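Local coordinates for DNA-binding protein reb1 (Schizosaccharomyces pombe, PDB 5EYB) that binds specific DNA sites in the ribosomal RNA gene enhancer and promoter and helps to terminate transcription by RNA polymerase I, at residues Ser55-Lys58 with Leu59-Glu63; Lys184-Glu188 with His189-Trp193. All blocks are in the same frame, centred on the assembly; numbering follows the deposited sequence.

Contact 1. Residues Ser55-Lys58 with Leu59-Glu63; sequences SLVK and LLVQE
Four i to i+4 backbone hydrogen bonds carry Ser55-Lys58 into Leu59-Glu63 as one continuous alpha-helix. Leu59 N donates to Ser55 O, Leu60 N to Leu56 O, Val61 N to Val57 O and Gln62 N to Lys58 O. The Val61 N to Val57 O bond measures 2.9 Å and is nearly straight, at 164° on the hydrogen. Among the side chains, Val57 and Val61 meet one turn apart. CG1 of Val57 is 4.2 Å from CG2 of Val61, a loose apolar touch in which the two side chains are set at a slant. CG1 of Val61 is anti to the backbone N (chi1 176°), which puts CG2 beside that N and toward the preceding turn. Leu60 bends back in a similar way: its CG lies beside its own backbone N (chi1 -64°), on the side of Leu56 O. The segments belong to helix 51-63, within the first Myb-associated domain. Lys58 packs on a DNA phosphate. Toward helix 16-32, Leu56 touches Met26 and Phe29, and Leu59 touches Tyr21. Toward helix 69-79, Val57 packs on Arg69 and Leu73, Leu60 on Ile72 and Val61 on Arg69.

Contact 2. Residues Lys184-Glu188 with His189-Trp193; sequences KNVVE and HGKCW. With nucleotides of chain B.
Asn185 and Val186 receive the backbone N-H groups of His189 and Gly190 where helix 176-189 ends in the first Myb-type repeat, a helix-turn-helix DNA-binding unit. His189 N donates to Asn185 O at 2.7 Å. Gly190 N donates to Val186 O, but from well above the carbonyl plane, and the N-H...O angle is only 135°. Gly190 has a positive phi, and the chain leaves the helix there. Lys191 then centres an inverse gamma turn, closed by a weak bond from Cys192 N to Gly190 O, and Cys192 is the N-cap of helix 193-199.

The His189 ring makes two kinds of contact. CG of Glu188 sits over the centre of one face, 3.5 Å from the ring centroid, as a CH-pi contact. The Glu188 carboxylate stands almost perpendicular to the ring. Asn185 lies alongside, with OD1 in the ring plane at the edge, 3.6 Å from CD2 of His189.

Apolar packing joins the helix to the next one. CG2 of Val186 lies 3.8 Å from CZ3 of Trp193, approaching the ring obliquely. Val186 also touches Ile196 and Trp211, and the Trp193 and Trp211 rings meet at about 45°.

The pyrrole edge of Trp193 reaches the DNA of chain B. Its indole N-H points at the phosphate of DA11: NE1 donates to OP2 at 2.8 Å, nearly straight at 171°, with OP2 in the ring plane.

Contact 1 comes first along the chain and contact 2 follows; neither encloses the other. Their centres are 45 Å apart, and their nearest atoms about 33 Å, so they do not touch. They share no helix and belong to different domains. Contact 1 lies within helix 51-63 of the first Myb-associated domain. Contact 2 spans the end of helix 176-189 and the turn into helix 193-199, in the first Myb-type repeat. Each lies about 26 Å from the centre of this elongated, largely helical chain. Both include residues beside DNA phosphates. Protein-DNA contacts are therefore spread over separate helical domains of Reb1.

Contact 1. Residues Ser55-Lys58 with Leu59-Glu63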
ATOM      1  N   SER A  55     -13.386 -25.852  10.264  1.00 62.00           N
ATOM      2  CA  SER A  55     -14.776 -25.632   9.880  1.00 66.16           C
ATOM      3  C   SER A  55     -15.237 -24.228  10.258  1.00 73.43           C
ATOM      4  O   SER A  55     -16.018 -23.603   9.538  1.00 78.73           O
ATOM      5  CB  SER A  55     -15.688 -26.672  10.534  1.00 64.36           C
ATOM      6  OG  SER A  55     -15.413 -27.976  10.051  1.00 68.16           O
ATOM      7  N   LEU A  56     -14.747 -23.741  11.392  1.00 71.16           N
ATOM      8  CA  LEU A  56     -15.128 -22.427  11.897  1.00 66.61           C
ATOM      9  C   LEU A  56     -14.639 -21.299  10.995  1.00 61.68           C
ATOM     10  O   LEU A  56     -15.368 -20.346  10.731  1.00 63.31           O
ATOM     11  CB  LEU A  56     -14.585 -22.231  13.312  1.00 69.02           C
ATOM     12  CG  LEU A  56     -14.825 -20.861  13.947  1.00 65.08           C
ATOM     13  CD1 LEU A  56     -16.314 -20.600  14.115  1.00 62.02           C
ATOM     14  CD2 LEU A  56     -14.105 -20.773  15.278  1.00 64.21           C
ATOM     15  N   VAL A  57     -13.397 -21.409  10.534  1.00 57.25           N
ATOM     16  CA  VAL A  57     -12.817 -20.388   9.673  1.00 59.06           C
ATOM     17  C   VAL A  57     -13.576 -20.310   8.352  1.00 64.98           C
ATOM     18  O   VAL A  57     -13.880 -19.220   7.866  1.00 67.80           O
ATOM     19  CB  VAL A  57     -11.325 -20.658   9.400  1.00 59.05           C
ATOM     20  CG1 VAL A  57     -10.779 -19.675   8.370  1.00 56.55           C
ATOM     21  CG2 VAL A  57     -10.530 -20.572  10.693  1.00 57.49           C
ATOM     22  N   LYS A  58     -13.884 -21.474   7.785  1.00 64.20           N
ATOM     23  CA  LYS A  58     -14.679 -21.556   6.567  1.00 63.31           C
ATOM     24  C   LYS A  58     -15.990 -20.789   6.714  1.00 65.06           C
ATOM     25  O   LYS A  58     -16.443 -20.131   5.775  1.00 71.70           O
ATOM     26  CB  LYS A  58     -14.958 -23.016   6.208  1.00 64.88           C
ATOM     27  CG  LYS A  58     -14.272 -23.485   4.935  1.00 71.52           C
ATOM     28  CD  LYS A  58     -14.569 -24.948   4.643  1.00 75.53           C
ATOM     29  CE  LYS A  58     -13.925 -25.859   5.674  1.00 79.39           C
ATOM     30  NZ  LYS A  58     -14.309 -27.283   5.470  1.00 82.02           N
ATOM     31  N   LEU A  59     -16.589 -20.877   7.899  1.00 60.14           N
ATOM     32  CA  LEU A  59     -17.810 -20.141   8.208  1.00 63.15           C
ATOM     33  C   LEU A  59     -17.548 -18.639   8.218  1.00 68.73           C
ATOM     34  O   LEU A  59     -18.305 -17.864   7.630  1.00 66.75           O
ATOM     35  CB  LEU A  59     -18.381 -20.593   9.557  1.00 62.38           C
ATOM     36  CG  LEU A  59     -19.599 -19.862  10.128  1.00 63.28           C
ATOM     37  CD1 LEU A  59     -20.508 -20.853  10.818  1.00 57.33           C
ATOM     38  CD2 LEU A  59     -19.185 -18.772  11.109  1.00 66.82           C
ATOM     39  N   LEU A  60     -16.474 -18.241   8.895  1.00 68.23           N
ATOM     40  CA  LEU A  60     -16.081 -16.837   8.985  1.00 63.44           C
ATOM     41  C   LEU A  60     -15.885 -16.219   7.608  1.00 62.71           C
ATOM     42  O   LEU A  60     -16.348 -15.107   7.346  1.00 60.62           O
ATOM     43  CB  LEU A  60     -14.797 -16.696   9.802  1.00 57.01           C
ATOM     44  CG  LEU A  60     -14.884 -17.115  11.267  1.00 52.73           C
ATOM     45  CD1 LEU A  60     -13.540 -16.937  11.945  1.00 45.36           C
ATOM     46  CD2 LEU A  60     -15.963 -16.321  11.985  1.00 54.55           C
ATOM     47  N   VAL A  61     -15.196 -16.947   6.734  1.00 61.63           N
ATOM     48  CA  VAL A  61     -14.943 -16.488   5.376  1.00 60.77           C
ATOM     49  C   VAL A  61     -16.257 -16.208   4.660  1.00 67.98           C
ATOM     50  O   VAL A  61     -16.394 -15.205   3.959  1.00 74.69           O
ATOM     51  CB  VAL A  61     -14.128 -17.518   4.572  1.00 58.61           C
ATOM     52  CG1 VAL A  61     -13.959 -17.056   3.133  1.00 55.01           C
ATOM     53  CG2 VAL A  61     -12.773 -17.744   5.221  1.00 58.96           C
ATOM     54  N   GLN A  62     -17.225 -17.094   4.856  1.00 69.06           N
ATOM     55  CA  GLN A  62     -18.541 -16.932   4.254  1.00 77.15           C
ATOM     56  C   GLN A  62     -19.335 -15.836   4.957  1.00 81.24           C
ATOM     57  O   GLN A  62     -20.064 -15.076   4.317  1.00 87.56           O
ATOM     58  CB  GLN A  62     -19.313 -18.251   4.299  1.00 79.06           C
ATOM     59  CG  GLN A  62     -20.747 -18.138   3.825  1.00 82.64           C
ATOM     60  CD  GLN A  62     -21.557 -19.376   4.133  1.00 83.81           C
ATOM     61  OE1 GLN A  62     -22.644 -19.292   4.701  1.00 88.57           O
ATOM     62  NE2 GLN A  62     -21.032 -20.536   3.758  1.00 81.91           N
ATOM     63  N   GLU A  63     -19.183 -15.755   6.275  1.00 78.30           N
ATOM     64  CA  GLU A  63     -19.942 -14.801   7.076  1.00 78.68           C
ATOM     65  C   GLU A  63     -19.360 -13.390   7.017  1.00 72.87           C
ATOM     66  O   GLU A  63     -20.042 -12.420   7.337  1.00 73.39           O
ATOM     67  CB  GLU A  63     -20.015 -15.271   8.530  1.00 80.76           C
ATOM     68  CG  GLU A  63     -20.894 -16.493   8.749  1.00 86.07           C
ATOM     69  CD  GLU A  63     -22.371 -16.176   8.644  1.00100.31           C
ATOM     70  OE1 GLU A  63     -22.901 -16.155   7.511  1.00103.07           O
ATOM     71  OE2 GLU A  63     -23.002 -15.949   9.698  1.00107.92           O
TER

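Contact 2. Residues Lys184-Glu188 with His189-Trp193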
ATOM      1  N   LYS A 184     -11.685  13.989 -19.018  1.00 48.78           N
ATOM      2  CA  LYS A 184     -12.243  15.133 -19.728  1.00 52.99           C
ATOM      3  C   LYS A 184     -12.633  16.259 -18.779  1.00 54.51           C
ATOM      4  O   LYS A 184     -12.534  17.436 -19.128  1.00 57.20           O
ATOM      5  CB  LYS A 184     -13.451  14.699 -20.563  1.00 57.80           C
ATOM      6  CG  LYS A 184     -13.077  13.849 -21.764  1.00 52.05           C
ATOM      7  CD  LYS A 184     -14.286  13.470 -22.597  1.00 60.00           C
ATOM      8  CE  LYS A 184     -15.160  12.449 -21.891  1.00 60.86           C
ATOM      9  NZ  LYS A 184     -16.118  11.810 -22.839  1.00 60.58           N
ATOM     10  N   ASN A 185     -13.076  15.897 -17.581  1.00 50.54           N
ATOM     11  CA  ASN A 185     -13.402  16.891 -16.567  1.00 49.89           C
ATOM     12  C   ASN A 185     -12.156  17.626 -16.084  1.00 51.82           C
ATOM     13  O   ASN A 185     -12.192  18.834 -15.838  1.00 47.63           O
ATOM     14  CB  ASN A 185     -14.119  16.237 -15.388  1.00 46.11           C
ATOM     15  CG  ASN A 185     -15.624  16.217 -15.562  1.00 52.61           C
ATOM     16  OD1 ASN A 185     -16.229  17.223 -15.932  1.00 53.87           O
ATOM     17  ND2 ASN A 185     -16.237  15.070 -15.301  1.00 55.32           N
ATOM     18  N   VAL A 186     -11.056  16.893 -15.957  1.00 45.63           N
ATOM     19  CA  VAL A 186      -9.791  17.494 -15.556  1.00 49.74           C
ATOM     20  C   VAL A 186      -9.249  18.377 -16.682  1.00 48.88           C
ATOM     21  O   VAL A 186      -8.667  19.434 -16.429  1.00 52.11           O
ATOM     22  CB  VAL A 186      -8.750  16.421 -15.168  1.00 57.71           C
ATOM     23  CG1 VAL A 186      -7.438  17.061 -14.756  1.00 45.95           C
ATOM     24  CG2 VAL A 186      -9.286  15.558 -14.036  1.00 50.42           C
ATOM     25  N   VAL A 187      -9.455  17.952 -17.925  1.00 53.94           N
ATOM     26  CA  VAL A 187      -9.066  18.767 -19.074  1.00 60.16           C
ATOM     27  C   VAL A 187      -9.927  20.027 -19.135  1.00 60.64           C
ATOM     28  O   VAL A 187      -9.458  21.105 -19.502  1.00 54.34           O
ATOM     29  CB  VAL A 187      -9.193  17.990 -20.401  1.00 51.40           C
ATOM     30  CG1 VAL A 187      -8.853  18.883 -21.579  1.00 53.89           C
ATOM     31  CG2 VAL A 187      -8.283  16.775 -20.397  1.00 50.79           C
ATOM     32  N   GLU A 188     -11.187  19.889 -18.746  1.00 61.03           N
ATOM     33  CA  GLU A 188     -12.128  20.996 -18.831  1.00 53.80           C
ATOM     34  C   GLU A 188     -12.009  21.972 -17.666  1.00 63.69           C
ATOM     35  O   GLU A 188     -12.004  23.187 -17.867  1.00 64.83           O
ATOM     36  CB  GLU A 188     -13.562  20.465 -18.913  1.00 53.94           C
ATOM     37  CG  GLU A 188     -14.620  21.548 -18.998  1.00 56.89           C
ATOM     38  CD  GLU A 188     -14.583  22.316 -20.312  1.00 67.77           C
ATOM     39  OE1 GLU A 188     -13.815  21.929 -21.221  1.00 59.63           O
ATOM     40  OE2 GLU A 188     -15.333  23.306 -20.439  1.00 68.54           O
ATOM     41  N   HIS A 189     -11.908  21.442 -16.448  1.00 55.47           N
ATOM     42  CA  HIS A 189     -12.026  22.274 -15.257  1.00 56.24           C
ATOM     43  C   HIS A 189     -10.738  22.386 -14.443  1.00 54.00           C
ATOM     44  O   HIS A 189     -10.633  23.243 -13.566  1.00 58.06           O
ATOM     45  CB  HIS A 189     -13.150  21.739 -14.366  1.00 52.48           C
ATOM     46  CG  HIS A 189     -14.486  21.703 -15.041  1.00 55.15           C
ATOM     47  ND1 HIS A 189     -15.120  22.838 -15.501  1.00 57.21           N
ATOM     48  CD2 HIS A 189     -15.309  20.669 -15.335  1.00 56.21           C
ATOM     49  CE1 HIS A 189     -16.274  22.504 -16.048  1.00 57.59           C
ATOM     50  NE2 HIS A 189     -16.413  21.194 -15.962  1.00 62.85           N
ATOM     51  N   GLY A 190      -9.762  21.529 -14.732  1.00 52.03           N
ATOM     52  CA  GLY A 190      -8.515  21.529 -13.986  1.00 53.58           C
ATOM     53  C   GLY A 190      -8.579  20.636 -12.760  1.00 58.78           C
ATOM     54  O   GLY A 190      -9.456  19.778 -12.663  1.00 61.90           O
ATOM     55  N   LYS A 191      -7.656  20.843 -11.822  1.00 55.21           N
ATOM     56  CA  LYS A 191      -7.566  20.017 -10.618  1.00 57.64           C
ATOM     57  C   LYS A 191      -8.559  20.462  -9.550  1.00 57.34           C
ATOM     58  O   LYS A 191      -8.166  20.799  -8.432  1.00 56.87           O
ATOM     59  CB  LYS A 191      -6.151  20.063 -10.037  1.00 61.78           C
ATOM     60  CG  LYS A 191      -5.045  19.903 -11.055  1.00 62.49           C
ATOM     61  CD  LYS A 191      -4.861  18.461 -11.469  1.00 63.37           C
ATOM     62  CE  LYS A 191      -3.587  18.312 -12.277  1.00 71.32           C
ATOM     63  NZ  LYS A 191      -2.418  18.913 -11.566  1.00 71.66           N
ATOM     64  N   CYS A 192      -9.840  20.471  -9.902  1.00 56.08           N
ATOM     65  CA  CYS A 192     -10.882  20.930  -8.996  1.00 53.24           C
ATOM     66  C   CYS A 192     -11.783  19.764  -8.615  1.00 50.21           C
ATOM     67  O   CYS A 192     -12.843  19.563  -9.204  1.00 51.96           O
ATOM     68  CB  CYS A 192     -11.684  22.059  -9.640  1.00 59.80           C
ATOM     69  SG  CYS A 192     -10.667  23.474 -10.133  1.00 72.95           S
ATOM     70  N   TRP A 193     -11.350  19.002  -7.617  1.00 50.17           N
ATOM     71  CA  TRP A 193     -11.941  17.702  -7.329  1.00 50.90           C
ATOM     72  C   TRP A 193     -13.323  17.799  -6.689  1.00 52.64           C
ATOM     73  O   TRP A 193     -14.127  16.879  -6.802  1.00 57.24           O
ATOM     74  CB  TRP A 193     -10.998  16.894  -6.434  1.00 49.90           C
ATOM     75  CG  TRP A 193      -9.578  16.914  -6.924  1.00 50.79           C
ATOM     76  CD1 TRP A 193      -8.501  17.476  -6.300  1.00 49.47           C
ATOM     77  CD2 TRP A 193      -9.089  16.370  -8.157  1.00 52.01           C
ATOM     78  NE1 TRP A 193      -7.370  17.304  -7.062  1.00 52.61           N
ATOM     79  CE2 TRP A 193      -7.705  16.629  -8.207  1.00 53.07           C
ATOM     80  CE3 TRP A 193      -9.687  15.684  -9.217  1.00 40.61           C
ATOM     81  CZ2 TRP A 193      -6.910  16.225  -9.276  1.00 51.15           C
ATOM     82  CZ3 TRP A 193      -8.897  15.284 -10.277  1.00 42.62           C
ATOM     83  CH2 TRP A 193      -7.524  15.556 -10.300  1.00 47.78           C
TER
ATOM     84  P    DA B  10     -10.793  21.458  -4.629  1.00 54.23           P
ATOM     85  OP1  DA B  10     -11.224  22.079  -5.903  1.00 64.33           O
ATOM     86  OP2  DA B  10     -11.463  20.233  -4.139  1.00 58.35           O
ATOM     87  O5'  DA B  10      -9.227  21.162  -4.724  1.00 54.16           O
ATOM     88  C5'  DA B  10      -8.311  22.230  -4.898  1.00 50.88           C
ATOM     89  C4'  DA B  10      -6.932  21.837  -4.406  1.00 48.35           C
ATOM     90  O4'  DA B  10      -6.974  21.618  -2.973  1.00 55.25           O
ATOM     91  C3'  DA B  10      -6.361  20.548  -5.017  1.00 50.40           C
ATOM     92  O3'  DA B  10      -5.045  20.796  -5.515  1.00 52.70           O
ATOM     93  C2'  DA B  10      -6.348  19.568  -3.839  1.00 52.09           C
ATOM     94  C1'  DA B  10      -6.166  20.511  -2.669  1.00 53.10           C
ATOM     95  N9   DA B  10      -6.585  19.944  -1.390  1.00 52.09           N
ATOM     96  C8   DA B  10      -7.787  19.364  -1.096  1.00 50.83           C
ATOM     97  N7   DA B  10      -7.881  18.935   0.141  1.00 45.33           N
ATOM     98  C5   DA B  10      -6.655  19.255   0.695  1.00 54.19           C
ATOM     99  C6   DA B  10      -6.114  19.066   1.984  1.00 53.50           C
ATOM    100  N6   DA B  10      -6.780  18.479   2.984  1.00 43.11           N
ATOM    101  N1   DA B  10      -4.858  19.504   2.202  1.00 53.10           N
ATOM    102  C2   DA B  10      -4.192  20.086   1.199  1.00 54.38           C
ATOM    103  N3   DA B  10      -4.592  20.321  -0.046  1.00 60.76           N
ATOM    104  C4   DA B  10      -5.844  19.877  -0.236  1.00 55.83           C
ATOM    105  P    DA B  11      -4.174  19.628  -6.198  1.00 57.48           P
ATOM    106  OP1  DA B  11      -3.644  20.180  -7.462  1.00 68.35           O
ATOM    107  OP2  DA B  11      -4.935  18.362  -6.219  1.00 53.49           O
ATOM    108  O5'  DA B  11      -2.933  19.469  -5.216  1.00 63.66           O
ATOM    109  C5'  DA B  11      -2.060  20.563  -5.017  1.00 61.27           C
ATOM    110  C4'  DA B  11      -1.029  20.234  -3.967  1.00 53.42           C
ATOM    111  O4'  DA B  11      -1.706  19.901  -2.731  1.00 54.97           O
ATOM    112  C3'  DA B  11      -0.135  19.043  -4.308  1.00 53.90           C
ATOM    113  O3'  DA B  11       1.209  19.320  -3.960  1.00 54.52           O
ATOM    114  C2'  DA B  11      -0.709  17.904  -3.468  1.00 52.69           C
ATOM    115  C1'  DA B  11      -1.282  18.635  -2.266  1.00 52.19           C
ATOM    116  N9   DA B  11      -2.431  17.951  -1.686  1.00 55.31           N
ATOM    117  C8   DA B  11      -3.576  17.577  -2.329  1.00 58.45           C
ATOM    118  N7   DA B  11      -4.442  16.967  -1.557  1.00 57.88           N
ATOM    119  C5   DA B  11      -3.823  16.939  -0.322  1.00 57.48           C
ATOM    120  C6   DA B  11      -4.221  16.427   0.927  1.00 54.40           C
ATOM    121  N6   DA B  11      -5.392  15.820   1.135  1.00 50.17           N
ATOM    122  N1   DA B  11      -3.364  16.564   1.958  1.00 56.86           N
ATOM    123  C2   DA B  11      -2.191  17.171   1.747  1.00 58.52           C
ATOM    124  N3   DA B  11      -1.708  17.690   0.622  1.00 66.43           N
ATOM    125  C4   DA B  11      -2.581  17.541  -0.385  1.00 61.97           C
TER
HETATM  126  O   HOH W   1     -14.418  25.523 -17.103  1.00102.16           O